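Local atomic coordinates of phosphate ABC transporter, phosphate-binding protein (Clostridium perfringens, PDB entry 4Q8R), a protein that binds phosphate with high affinity outside the cell membrane and probably delivers it to an ABC-type phosphate transporter. Residues G10-G15 with D154-I159; M18-E23 with Q234-K239; K26-D31 with S230-D235; D79-I84 with S129-A134; I173-V178 with A192-V197. One frame throughout, in Å; residues are numbered along the deposited sequence. Where two conformers were deposited one is given.

Contact 1 (G10-G15 with D154-I159). With PO4 (phosphate ion), chain B.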
# COMPACT_ATOMS: atom_id res chain seq x y z
N GLY A 10 8.88 7.22 -3.27
CA GLY A 10 8.56 6.23 -2.30
C GLY A 10 7.46 5.26 -2.72
O GLY A 10 7.47 4.76 -3.86
N SER A 11 6.55 5.05 -1.81
CA SER A 11 5.52 4.02 -1.88
C SER A 11 4.89 3.84 -3.26
O SER A 11 4.36 4.83 -3.84
CB SER A 11 4.44 4.40 -0.87
OG SER A 11 3.25 3.66 -0.99
N THR A 12 4.81 2.59 -3.71
CA THR A 12 4.04 2.26 -4.88
C THR A 12 2.53 2.35 -4.59
O THR A 12 1.75 2.61 -5.52
CB THR A 12 4.41 0.89 -5.49
OG1 THR A 12 4.03 -0.17 -4.62
CG2 THR A 12 5.89 0.83 -5.79
N SER A 13 2.12 2.11 -3.36
CA SER A 13 0.70 2.15 -3.00
C SER A 13 0.19 3.59 -3.16
O SER A 13 -0.94 3.80 -3.61
CB SER A 13 0.48 1.72 -1.56
OG SER A 13 0.97 0.42 -1.30
N VAL A 14 1.05 4.55 -2.81
CA VAL A 14 0.68 5.98 -2.87
C VAL A 14 0.78 6.53 -4.26
O VAL A 14 0.19 7.58 -4.53
CB VAL A 14 1.55 6.83 -1.86
CG1 VAL A 14 1.11 8.31 -1.77
CG2 VAL A 14 1.43 6.28 -0.47
N GLY A 15 1.49 5.88 -5.18
CA GLY A 15 1.75 6.42 -6.50
C GLY A 15 0.49 6.87 -7.28
O GLY A 15 0.48 8.00 -7.78
N ASP A 154 8.13 -7.17 -7.17
CA ASP A 154 8.69 -5.88 -6.89
C ASP A 154 7.69 -4.83 -7.29
O ASP A 154 7.57 -4.51 -8.47
CB ASP A 154 10.01 -5.71 -7.64
CG ASP A 154 10.82 -4.54 -7.18
OD1 ASP A 154 10.41 -3.77 -6.26
OD2 ASP A 154 11.93 -4.42 -7.73
N GLY A 155 6.98 -4.34 -6.31
CA GLY A 155 6.06 -3.27 -6.46
C GLY A 155 4.61 -3.72 -6.62
O GLY A 155 4.30 -4.85 -6.96
N SER A 156 3.67 -2.81 -6.29
CA SER A 156 2.23 -3.07 -6.36
C SER A 156 1.84 -3.60 -7.73
O SER A 156 1.02 -4.52 -7.84
CB SER A 156 1.46 -1.78 -6.08
OG SER A 156 1.57 -1.34 -4.75
N GLY A 157 2.29 -2.92 -8.79
CA GLY A 157 1.90 -3.31 -10.16
C GLY A 157 2.26 -4.77 -10.45
O GLY A 157 1.51 -5.55 -11.08
N ASN A 158 3.46 -5.17 -9.99
CA ASN A 158 3.96 -6.51 -10.26
C ASN A 158 3.16 -7.56 -9.49
O ASN A 158 2.89 -8.64 -10.01
CB ASN A 158 5.45 -6.65 -10.05
CG ASN A 158 6.24 -6.05 -11.23
OD1 ASN A 158 5.77 -6.05 -12.38
ND2 ASN A 158 7.42 -5.56 -10.99
N ILE A 159 2.77 -7.29 -8.24
CA ILE A 159 2.03 -8.27 -7.51
C ILE A 159 0.63 -8.46 -8.14
O ILE A 159 0.14 -9.59 -8.25
CB ILE A 159 2.06 -8.01 -6.00
CG1 ILE A 159 1.58 -9.25 -5.19
CG2 ILE A 159 1.23 -6.81 -5.57
CD1 ILE A 159 2.04 -9.23 -3.70
P PO4 B . 4.76 0.19 -0.92
O1 PO4 B . 5.81 0.75 0.04
O2 PO4 B . 5.25 0.21 -2.35
O3 PO4 B . 4.28 -1.17 -0.44
O4 PO4 B . 3.50 1.12 -0.81
O HOH W 1 0.15 -1.98 -2.49

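Contact 2 (M18-E23 with Q234-K239). With ZN (zinc ion), chain D.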
# COMPACT_ATOMS: atom_id res chain seq x y z
N MET A 18 -0.92 10.09 -5.60
CA MET A 18 -0.02 11.18 -5.76
C MET A 18 0.02 11.73 -7.18
O MET A 18 0.07 13.00 -7.39
CB MET A 18 1.42 10.74 -5.34
CG MET A 18 2.34 11.94 -5.06
SD MET A 18 1.81 12.97 -3.65
CE MET A 18 1.87 11.90 -2.30
N GLU A 19 -0.04 10.85 -8.20
CA GLU A 19 -0.08 11.31 -9.59
C GLU A 19 -1.40 12.13 -9.84
O GLU A 19 -1.40 13.20 -10.48
CB GLU A 19 -0.07 10.16 -10.60
CG GLU A 19 1.22 9.30 -10.59
CD GLU A 19 1.14 8.10 -11.55
OE1 GLU A 19 0.11 7.93 -12.29
OE2 GLU A 19 2.11 7.35 -11.58
N ALA A 20 -2.51 11.63 -9.31
CA ALA A 20 -3.80 12.33 -9.48
C ALA A 20 -3.76 13.68 -8.79
O ALA A 20 -4.27 14.72 -9.33
CB ALA A 20 -4.92 11.47 -8.91
N GLU A 21 -3.18 13.72 -7.61
CA GLU A 21 -2.99 14.96 -6.88
C GLU A 21 -2.16 15.95 -7.66
O GLU A 21 -2.51 17.17 -7.75
CB GLU A 21 -2.41 14.75 -5.48
CG GLU A 21 -3.22 13.87 -4.51
CD GLU A 21 -4.47 14.54 -3.92
OE1 GLU A 21 -4.77 15.73 -4.25
OE2 GLU A 21 -5.17 13.84 -3.15
N ALA A 22 -1.07 15.47 -8.25
CA ALA A 22 -0.19 16.33 -8.99
C ALA A 22 -0.89 16.92 -10.18
O ALA A 22 -0.70 18.10 -10.51
CB ALA A 22 1.12 15.57 -9.39
N GLU A 23 -1.69 16.14 -10.88
CA GLU A 23 -2.26 16.68 -12.11
C GLU A 23 -3.28 17.73 -11.74
O GLU A 23 -3.45 18.74 -12.46
CB GLU A 23 -2.90 15.58 -12.96
CG GLU A 23 -1.92 14.52 -13.50
CD GLU A 23 -0.57 15.04 -14.06
OE1 GLU A 23 0.52 14.36 -13.99
OE2 GLU A 23 -0.54 16.12 -14.61
N GLN A 234 -8.65 15.84 -0.84
CA GLN A 234 -9.25 14.69 -0.17
C GLN A 234 -10.35 13.97 -1.00
O GLN A 234 -10.57 12.78 -0.83
CB GLN A 234 -9.71 15.04 1.23
CG GLN A 234 -8.59 15.46 2.14
CD GLN A 234 -7.75 14.24 2.62
OE1 GLN A 234 -8.26 13.33 3.33
NE2 GLN A 234 -6.48 14.21 2.18
N ASP A 235 -11.03 14.70 -1.88
CA ASP A 235 -11.91 14.04 -2.85
C ASP A 235 -11.14 13.18 -3.84
O ASP A 235 -11.64 12.13 -4.26
CB ASP A 235 -12.74 15.06 -3.68
CG ASP A 235 -13.84 15.74 -2.88
OD1 ASP A 235 -14.25 15.20 -1.84
OD2 ASP A 235 -14.25 16.86 -3.35
N ILE A 236 -9.92 13.62 -4.20
CA ILE A 236 -9.07 12.82 -5.09
C ILE A 236 -8.63 11.53 -4.35
O ILE A 236 -8.65 10.48 -4.94
CB ILE A 236 -7.84 13.65 -5.56
CG1 ILE A 236 -8.30 14.73 -6.57
CG2 ILE A 236 -6.76 12.80 -6.17
CD1 ILE A 236 -7.37 15.91 -6.77
N VAL A 237 -8.34 11.63 -3.05
CA VAL A 237 -8.00 10.47 -2.21
C VAL A 237 -9.17 9.51 -2.24
O VAL A 237 -9.00 8.30 -2.50
CB VAL A 237 -7.70 10.96 -0.76
CG1 VAL A 237 -8.03 10.01 0.37
CG2 VAL A 237 -6.30 11.56 -0.67
N ALA A 238 -10.38 10.06 -2.01
CA ALA A 238 -11.58 9.17 -2.03
C ALA A 238 -11.75 8.48 -3.38
O ALA A 238 -12.15 7.30 -3.43
CB ALA A 238 -12.87 9.93 -1.69
N LYS A 239 -11.52 9.22 -4.48
CA LYS A 239 -11.70 8.66 -5.85
C LYS A 239 -10.72 7.51 -6.18
O LYS A 239 -10.99 6.68 -7.04
CB LYS A 239 -11.70 9.75 -6.94
CG LYS A 239 -13.02 10.51 -6.97
CD LYS A 239 -12.93 11.81 -7.78
CE LYS A 239 -12.76 11.55 -9.27
NZ LYS A 239 -13.61 12.48 -10.08
ZN ZN D . -15.82 17.39 -2.15

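Contact 3 (K26-D31 with S230-D235). With ZN (zinc ion), chain D.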
# COMPACT_ATOMS: atom_id res chain seq x y z
N LYS A 26 -1.62 21.00 -10.77
CA LYS A 26 -1.07 21.71 -11.92
C LYS A 26 -2.02 22.80 -12.37
O LYS A 26 -1.58 23.85 -12.87
CB LYS A 26 -0.75 20.77 -13.10
CG LYS A 26 0.11 21.38 -14.18
CD LYS A 26 1.55 21.64 -13.74
CE LYS A 26 2.41 22.25 -14.82
NZ LYS A 26 3.83 22.43 -14.37
N THR A 27 -3.31 22.59 -12.20
CA THR A 27 -4.25 23.62 -12.57
C THR A 27 -4.27 24.79 -11.54
O THR A 27 -4.61 25.94 -11.92
CB THR A 27 -5.68 23.09 -12.81
OG1 THR A 27 -6.21 22.58 -11.59
CG2 THR A 27 -5.67 22.01 -13.89
N LYS A 28 -3.94 24.49 -10.28
CA LYS A 28 -3.87 25.50 -9.22
C LYS A 28 -2.58 26.31 -9.28
O LYS A 28 -2.64 27.55 -9.19
CB LYS A 28 -4.04 24.89 -7.83
CG LYS A 28 -5.32 24.09 -7.64
CD LYS A 28 -6.47 24.97 -7.13
CE LYS A 28 -7.81 24.24 -7.17
NZ LYS A 28 -8.31 24.12 -8.57
N LYS A 29 -1.46 25.62 -9.49
CA LYS A 29 -0.12 26.19 -9.51
C LYS A 29 0.63 25.73 -10.75
O LYS A 29 1.54 24.87 -10.65
CB LYS A 29 0.71 25.88 -8.26
CG LYS A 29 0.11 26.29 -6.92
CD LYS A 29 0.34 27.75 -6.53
CE LYS A 29 -0.13 28.02 -5.10
NZ LYS A 29 -0.59 29.43 -4.91
N PRO A 30 0.33 26.33 -11.90
CA PRO A 30 0.93 25.88 -13.15
C PRO A 30 2.44 26.00 -13.15
O PRO A 30 3.08 25.31 -13.92
CB PRO A 30 0.32 26.84 -14.20
CG PRO A 30 -0.92 27.36 -13.57
CD PRO A 30 -0.58 27.46 -12.13
N ASP A 31 3.02 26.90 -12.35
CA ASP A 31 4.47 27.05 -12.37
C ASP A 31 5.16 26.09 -11.45
O ASP A 31 6.36 26.15 -11.38
CB ASP A 31 4.89 28.48 -12.06
CG ASP A 31 4.42 29.50 -13.16
OD1 ASP A 31 4.10 29.11 -14.30
OD2 ASP A 31 4.40 30.70 -12.89
N SER A 230 -6.59 19.53 1.36
CA SER A 230 -7.75 20.36 1.08
C SER A 230 -8.95 19.51 0.72
O SER A 230 -8.84 18.24 0.52
CB SER A 230 -7.45 21.36 -0.03
OG SER A 230 -7.43 20.79 -1.33
N GLU A 231 -10.10 20.19 0.63
CA GLU A 231 -11.32 19.49 0.35
C GLU A 231 -11.17 18.78 -1.04
O GLU A 231 -11.53 17.58 -1.18
CB GLU A 231 -12.53 20.46 0.52
CG GLU A 231 -13.86 19.76 0.76
CD GLU A 231 -14.36 19.11 -0.50
OE1 GLU A 231 -13.97 19.68 -1.57
OE2 GLU A 231 -15.09 18.06 -0.40
N GLU A 232 -10.66 19.51 -2.01
CA GLU A 232 -10.48 18.94 -3.32
C GLU A 232 -9.43 17.80 -3.29
O GLU A 232 -9.59 16.72 -3.94
CB GLU A 232 -10.02 20.01 -4.30
CG GLU A 232 -9.88 19.43 -5.71
CD GLU A 232 -9.43 20.39 -6.81
OE1 GLU A 232 -9.58 21.62 -6.66
OE2 GLU A 232 -8.94 19.87 -7.86
N GLY A 233 -8.32 18.00 -2.57
CA GLY A 233 -7.29 16.97 -2.52
C GLY A 233 -7.81 15.69 -1.86
O GLY A 233 -7.47 14.56 -2.25
N GLN A 234 -8.65 15.84 -0.84
CA GLN A 234 -9.25 14.69 -0.17
C GLN A 234 -10.35 13.97 -1.00
O GLN A 234 -10.57 12.78 -0.83
CB GLN A 234 -9.71 15.04 1.23
CG GLN A 234 -8.59 15.46 2.14
CD GLN A 234 -7.75 14.24 2.62
OE1 GLN A 234 -8.26 13.33 3.33
NE2 GLN A 234 -6.48 14.21 2.18
N ASP A 235 -11.03 14.70 -1.88
CA ASP A 235 -11.91 14.04 -2.85
C ASP A 235 -11.14 13.18 -3.84
O ASP A 235 -11.64 12.13 -4.26
CB ASP A 235 -12.74 15.06 -3.68
CG ASP A 235 -13.84 15.74 -2.88
OD1 ASP A 235 -14.25 15.20 -1.84
OD2 ASP A 235 -14.25 16.86 -3.35
ZN ZN D . -15.82 17.39 -2.15

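Contact 4 (D79-I84 with S129-A134). With PO4 (phosphate ion), chain B.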
# COMPACT_ATOMS: atom_id res chain seq x y z
N ASP A 79 -5.54 3.71 4.05
CA ASP A 79 -5.58 2.77 2.96
C ASP A 79 -5.77 1.34 3.48
O ASP A 79 -5.02 0.87 4.36
CB ASP A 79 -4.29 2.83 2.15
CG ASP A 79 -4.26 1.87 0.98
OD1 ASP A 79 -5.12 1.89 0.09
OD2 ASP A 79 -3.30 1.10 0.87
N GLY A 80 -6.73 0.63 2.91
CA GLY A 80 -6.90 -0.77 3.15
C GLY A 80 -5.94 -1.59 2.33
O GLY A 80 -5.51 -1.19 1.23
N ILE A 81 -5.58 -2.74 2.88
CA ILE A 81 -4.77 -3.70 2.13
C ILE A 81 -5.73 -4.90 1.85
O ILE A 81 -6.25 -5.55 2.78
CB ILE A 81 -3.57 -4.19 2.89
CG1 ILE A 81 -2.61 -3.00 3.22
CG2 ILE A 81 -2.85 -5.30 2.11
CD1 ILE A 81 -1.50 -3.36 4.13
N ALA A 82 -5.90 -5.17 0.58
CA ALA A 82 -6.68 -6.31 0.11
C ALA A 82 -5.76 -7.52 -0.07
O ALA A 82 -4.63 -7.41 -0.42
CB ALA A 82 -7.31 -6.00 -1.22
N LEU A 83 -6.35 -8.68 0.20
CA LEU A 83 -5.76 -9.98 -0.12
C LEU A 83 -6.43 -10.36 -1.41
O LEU A 83 -7.68 -10.63 -1.40
CB LEU A 83 -6.13 -11.06 0.88
CG LEU A 83 -5.28 -11.26 2.10
CD1 LEU A 83 -3.92 -11.68 1.66
CD2 LEU A 83 -5.27 -10.01 2.94
N ILE A 84 -5.68 -10.36 -2.48
CA ILE A 84 -6.25 -10.61 -3.80
C ILE A 84 -5.96 -12.01 -4.29
O ILE A 84 -4.84 -12.54 -4.10
CB ILE A 84 -5.81 -9.57 -4.82
CG1 ILE A 84 -4.29 -9.39 -4.89
CG2 ILE A 84 -6.48 -8.24 -4.48
CD1 ILE A 84 -3.86 -8.72 -6.16
N SER A 129 9.03 -2.77 1.21
CA SER A 129 7.65 -2.37 0.92
C SER A 129 6.94 -2.00 2.24
O SER A 129 6.90 -2.79 3.21
CB SER A 129 6.90 -3.54 0.23
OG SER A 129 5.51 -3.43 0.29
N GLY A 130 6.23 -0.86 2.24
CA GLY A 130 5.44 -0.51 3.37
C GLY A 130 4.20 -1.44 3.52
O GLY A 130 3.78 -1.77 4.66
N THR A 131 3.63 -1.87 2.39
CA THR A 131 2.50 -2.81 2.40
C THR A 131 2.92 -4.12 3.05
O THR A 131 2.21 -4.66 3.89
CB THR A 131 1.96 -3.00 0.99
OG1 THR A 131 1.85 -1.72 0.35
CG2 THR A 131 0.63 -3.80 1.00
N ARG A 132 4.12 -4.61 2.69
CA ARG A 132 4.61 -5.85 3.29
C ARG A 132 4.75 -5.69 4.83
O ARG A 132 4.33 -6.54 5.62
CB ARG A 132 5.93 -6.25 2.69
CG ARG A 132 6.59 -7.47 3.36
CD ARG A 132 7.65 -8.04 2.49
NE ARG A 132 8.39 -9.10 3.22
CZ ARG A 132 9.41 -9.80 2.74
NH1 ARG A 132 9.84 -9.59 1.52
NH2 ARG A 132 10.06 -10.64 3.53
N ASP A 133 5.34 -4.57 5.27
CA ASP A 133 5.51 -4.32 6.67
C ASP A 133 4.19 -4.33 7.45
O ASP A 133 4.02 -4.99 8.48
CB ASP A 133 6.24 -3.01 6.86
CG ASP A 133 6.41 -2.64 8.33
OD1 ASP A 133 5.55 -1.99 8.95
OD2 ASP A 133 7.45 -2.99 8.84
N ALA A 134 3.22 -3.54 6.95
CA ALA A 134 1.93 -3.46 7.60
C ALA A 134 1.16 -4.76 7.55
O ALA A 134 0.59 -5.18 8.54
CB ALA A 134 1.08 -2.39 6.92
P PO4 B . 4.76 0.19 -0.92
O1 PO4 B . 5.81 0.75 0.04
O2 PO4 B . 5.25 0.21 -2.35
O3 PO4 B . 4.28 -1.17 -0.44
O4 PO4 B . 3.50 1.12 -0.81

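Contact 5 (I173-V178 with A192-V197)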
# COMPACT_ATOMS: atom_id res chain seq x y z
N ILE A 173 -2.26 -6.07 -1.66
CA ILE A 173 -2.12 -4.84 -2.39
C ILE A 173 -3.06 -3.79 -1.87
O ILE A 173 -4.12 -4.09 -1.35
CB ILE A 173 -2.42 -5.12 -3.86
CG1 ILE A 173 -1.87 -4.07 -4.78
CG2 ILE A 173 -3.95 -5.31 -4.12
CD1 ILE A 173 -1.89 -4.46 -6.22
N SER A 174 -2.68 -2.52 -1.99
CA SER A 174 -3.56 -1.40 -1.65
C SER A 174 -4.91 -1.50 -2.42
O SER A 174 -4.93 -1.86 -3.60
CB SER A 174 -2.88 -0.10 -2.08
OG SER A 174 -3.78 0.99 -2.15
N PHE A 175 -5.98 -1.11 -1.75
CA PHE A 175 -7.30 -1.05 -2.36
C PHE A 175 -7.26 -0.18 -3.64
O PHE A 175 -8.11 -0.36 -4.56
CB PHE A 175 -8.27 -0.36 -1.43
CG PHE A 175 -8.78 -1.18 -0.28
CD1 PHE A 175 -8.30 -2.46 0.07
CD2 PHE A 175 -9.85 -0.63 0.53
CE1 PHE A 175 -8.83 -3.12 1.14
CE2 PHE A 175 -10.40 -1.33 1.55
CZ PHE A 175 -9.86 -2.59 1.90
N SER A 176 -6.32 0.80 -3.68
CA SER A 176 -6.16 1.69 -4.81
C SER A 176 -5.91 0.96 -6.15
O SER A 176 -6.15 1.47 -7.23
CB SER A 176 -5.03 2.73 -4.56
OG SER A 176 -5.23 3.82 -5.33
N TYR A 177 -5.37 -0.26 -6.04
CA TYR A 177 -5.06 -1.06 -7.23
C TYR A 177 -6.10 -2.12 -7.51
O TYR A 177 -5.98 -2.83 -8.51
CB TYR A 177 -3.72 -1.78 -7.06
CG TYR A 177 -2.51 -0.87 -7.21
CD1 TYR A 177 -2.15 0.05 -6.22
CD2 TYR A 177 -1.73 -0.94 -8.36
CE1 TYR A 177 -1.02 0.86 -6.37
CE2 TYR A 177 -0.64 -0.13 -8.53
CZ TYR A 177 -0.28 0.77 -7.55
OH TYR A 177 0.89 1.47 -7.79
N VAL A 178 -7.09 -2.29 -6.65
CA VAL A 178 -8.08 -3.38 -6.85
C VAL A 178 -9.06 -2.97 -7.94
O VAL A 178 -9.50 -1.85 -7.96
CB VAL A 178 -8.81 -3.74 -5.56
CG1 VAL A 178 -9.89 -4.79 -5.84
CG2 VAL A 178 -7.82 -4.27 -4.50
N ALA A 192 -13.77 -6.03 1.68
CA ALA A 192 -12.62 -5.12 1.53
C ALA A 192 -13.02 -3.78 0.85
O ALA A 192 -12.79 -3.53 -0.33
CB ALA A 192 -11.52 -5.84 0.78
N THR A 193 -13.62 -2.89 1.63
CA THR A 193 -14.12 -1.61 1.09
C THR A 193 -13.62 -0.45 1.95
O THR A 193 -13.39 -0.62 3.17
CB THR A 193 -15.67 -1.57 1.07
OG1 THR A 193 -16.19 -1.57 2.40
CG2 THR A 193 -16.25 -2.71 0.28
N PRO A 194 -13.44 0.70 1.33
CA PRO A 194 -13.04 1.88 2.14
C PRO A 194 -14.00 2.13 3.33
O PRO A 194 -13.55 2.46 4.42
CB PRO A 194 -13.00 3.03 1.11
CG PRO A 194 -12.84 2.38 -0.23
CD PRO A 194 -13.38 0.95 -0.12
N GLU A 195 -15.31 1.90 3.11
CA GLU A 195 -16.31 2.00 4.18
C GLU A 195 -15.98 1.13 5.41
O GLU A 195 -16.07 1.59 6.57
CB GLU A 195 -17.76 1.77 3.66
CG GLU A 195 -18.80 1.88 4.75
CD GLU A 195 -20.26 1.82 4.24
OE1 GLU A 195 -20.52 1.21 3.16
OE2 GLU A 195 -21.18 2.35 4.92
N ASN A 196 -15.54 -0.10 5.16
CA ASN A 196 -15.28 -1.02 6.26
C ASN A 196 -13.91 -0.77 6.92
O ASN A 196 -13.69 -1.15 8.06
CB ASN A 196 -15.45 -2.47 5.80
CG ASN A 196 -16.88 -2.80 5.51
OD1 ASN A 196 -17.79 -2.20 6.10
ND2 ASN A 196 -17.10 -3.76 4.62
N VAL A 197 -13.01 -0.08 6.22
CA VAL A 197 -11.79 0.39 6.88
C VAL A 197 -12.19 1.53 7.79
O VAL A 197 -11.80 1.56 8.96
CB VAL A 197 -10.76 0.89 5.87
CG1 VAL A 197 -9.61 1.60 6.57
CG2 VAL A 197 -10.27 -0.28 4.98

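Contact 1 (G10-G15 with D154-I159)
T12 and S156 meet across the ligand cleft of a two-lobed periplasmic binding protein fold: residues 10-15 form the loop after strand 6-10, whereas residues 154-159 lead into helix 156-164. The tight part centres on one atom, T12 OG1. It accepts the backbone N-H of S156, with N to OG1 at 3.1 Å, a bond from the first residue of the helix, just after its N-cap G155. S156 OG lies 2.7 Å from T12 OG1. On its phosphate side T12 OG1 donates to PO4 O2 at 2.6 Å. A chi1 of 68° sets OG1 between the backbone N and the carbonyl carbon of T12, where it faces both helix and anion. T12 N grips the same phosphate oxygen. A second oxygen, PO4 O4, receives S11 OG, S13 N and S13 OG. S11 OG meanwhile accepts from V14 N at 3.0 Å, an ST motif that fixes the turn of the loop. R125, S41, S59, S129, G130 and T131 complete the shell around the ion. The N-H from S156 would probably polarise T12 OG1 and favour its donation to the phosphate. Packing is looser beside this core. S13 and S156 do not bond directly, and a water fills in between them; D154, G157 and N158 lie on the exposed side, where N158 ND2 reaches back to D154 O at 2.7 Å. The bridging water donates to S13 OG at 2.8 Å and sits 2.7 Å from S156 OG.

Contact 2 (M18-E23 with Q234-K239)
A20 and E21 of helix 15-28 pack against I236 and V237 of helix 231-239, the two segments running roughly antiparallel at 143° with their axes 9.6 Å apart. The apolar part is small: the A20 methyl, CB, touches I236 CG2 at 3.6 Å. Aliphatic-to-carboxylate packing makes up the rest. The E21 chain bends at chi2 (-75°), which carries its carboxylate across the branched side chain of I236. There E21 OE1 lies 3.6 Å from I236 CD1, while E21 OE2 touches both I236 CG2 and V237 CG2, each at 3.6 Å. As for polar contacts, E21 OE2 also comes within 2.6 Å of G233 O. So close an approach of two oxygens, in a buried place, would be easiest to understand if E21 were protonated, although this remains an inference. Metal bonding is confined to the far side of helix 231-239, where D235 OD2 binds a zinc ion at 2.0 Å together with E231. Around the pair, I236 also touches V17 and A24 of helix 15-28, E21 leans on F224 and F227 of helix 219-229, and M18 and A22 turn to strand 34-38, so helix 15-28 is layered between that strand and the C-terminal helix.

Contact 3 (K26-D31 with S230-D235)
K28 and E232 make the whole contact, reaching for each other from opposite directions over a gap of 11.0 Å between their CA atoms. Their salt bridge is long: K28 NZ stands 3.4 Å from E232 OE1. The methylene K28 CE is nearer to that oxygen, at 3.2 Å, so the lysine meets the carboxylate partly with its flank. The bend of K28 at chi4 (-74°) turns NZ aside, which leaves CE the closer of the two to the tip of the extended E232. With K28 exposed to solvent, the pairing is probably weak. One shell out, F227 of helix 219-229 touches both side chains. On one flank K26 NZ ties down the loop after helix 15-28 by donating to P30 O at 3.0 Å. On the other, S230 caps the helix that carries E232: its OG accepts from G233 N at 3.2 Å. One turn apart on this helix, D235 and E231 bind a zinc ion; E231 has two conformations and reaches the metal in one of them, while D235 OD1 also pairs with K244. The contact thus belongs to a serine N-capped surface helix whose acidic residues at i and i+4 share a zinc ion.

Contact 4 (D79-I84 with S129-A134)
I81 and T131 are brought together by their first torsions. I81 places CG1 beside its backbone N (chi1 -62°) and continues nearly straight at chi2 (172°), so that CD1 projects from strand 71-86 to the start of helix 130-139. T131 has chi1 -45°, which turns CG2 to the strand and OG1 to the phosphate. I81 CD1 meets T131 CG2 at 3.8 Å and A134 CB, one turn further on, at 3.9 Å. The I81 and T131 side chains slide past each other in opposite directions, and I81 CG2 also flanks T131 CG2. T131 OG1 and N face the phosphate. The hydroxyl OG1 donates to PO4 O3 at 2.6 Å, and T131 N reaches the same oxygen at 3.0 Å. S129, the N-cap of the helix, adds a third bond to it, from S129 OG to PO4 O3 at 2.7 Å. That hydroxyl works twice, since R132 N donates to S129 OG at 3.0 Å in the capping bond. G130 N serves another oxygen, PO4 O1, at 2.8 Å. A CB on G130 would be crowded by PO4 O1, so the glycine allows this close approach. R206 donates to T131 OG1 and pairs with D79 in a salt bridge, linking strand 71-86 to the start of helix 130-139. T131 therefore divides the contact: a methyl closes the apolar interface, while its hydroxyl, S129 OG and the N-H groups of G130 and T131 point at the anion. The positive end of the helix would favour a negatively charged ligand, consistent with phosphate binding.

Contact 5 (I173-V178 with A192-V197)
F175 plugs a small apolar pocket built at the N-terminal start of helix 194-198, where A192, P194 and V197 receive its ring. The phenylalanine stands in a 3-10 turn directly after strand 169-174, in the sheet of the binding-protein fold. With CG beside the backbone N (chi1 -78°), the ring is swung out of this turn into the pocket. Its far end does most of the touching. F175 CZ meets the methyl A192 CB at 3.8 Å, and F175 CE2 approaches V197 CG2 obliquely at 3.6 Å. Backbone makes up much of the wall: F175 CE2 lies 3.4 Å from T193 C, and A192 O stands 3.7 Å above the ring plane of F175, shifted toward the rim. P194 comes in at the ring edge, where its N is near the plane, and P194 CD closes on F175 CD2 at 3.9 Å. Y202 meets the same ring edge-to-face, and A82 of strand 71-86 packs beside it. An ST turn, S174 OG accepting from S176 N, braces the 3-10 segment carrying F175, and S174 OG is further bonded to D79. No hydrogen bond crosses between the two segments. The pocket's own backbone is fixed by the N-cap of its helix, in which N196 N donates to T193 OG1 at 3.2 Å.

How the contacts relate
Contacts 1 and 4 are buried and share one phosphate, but hydroxyl and N-H bonds join the segments of contact 1, whereas methyl groups join those of contact 4; S13 OG lies 2.8 Å from T131 OG1 where the two meet. Contact 5 is partly buried and apolar. It joins contact 4 through neighbouring strands 71-86 and 169-174, paired by A82 N and I173 O, and reaches contact 1 through Y177 OH and T12 O. Contacts 2 and 3 lie farther out, and both pair helix 15-28 with helix 231-239. Contact 2 is partly buried side-chain packing, while contact 3 is a solvent-facing salt bridge near a zinc ion; the centres of contacts 3 and 4 are about 27 Å apart.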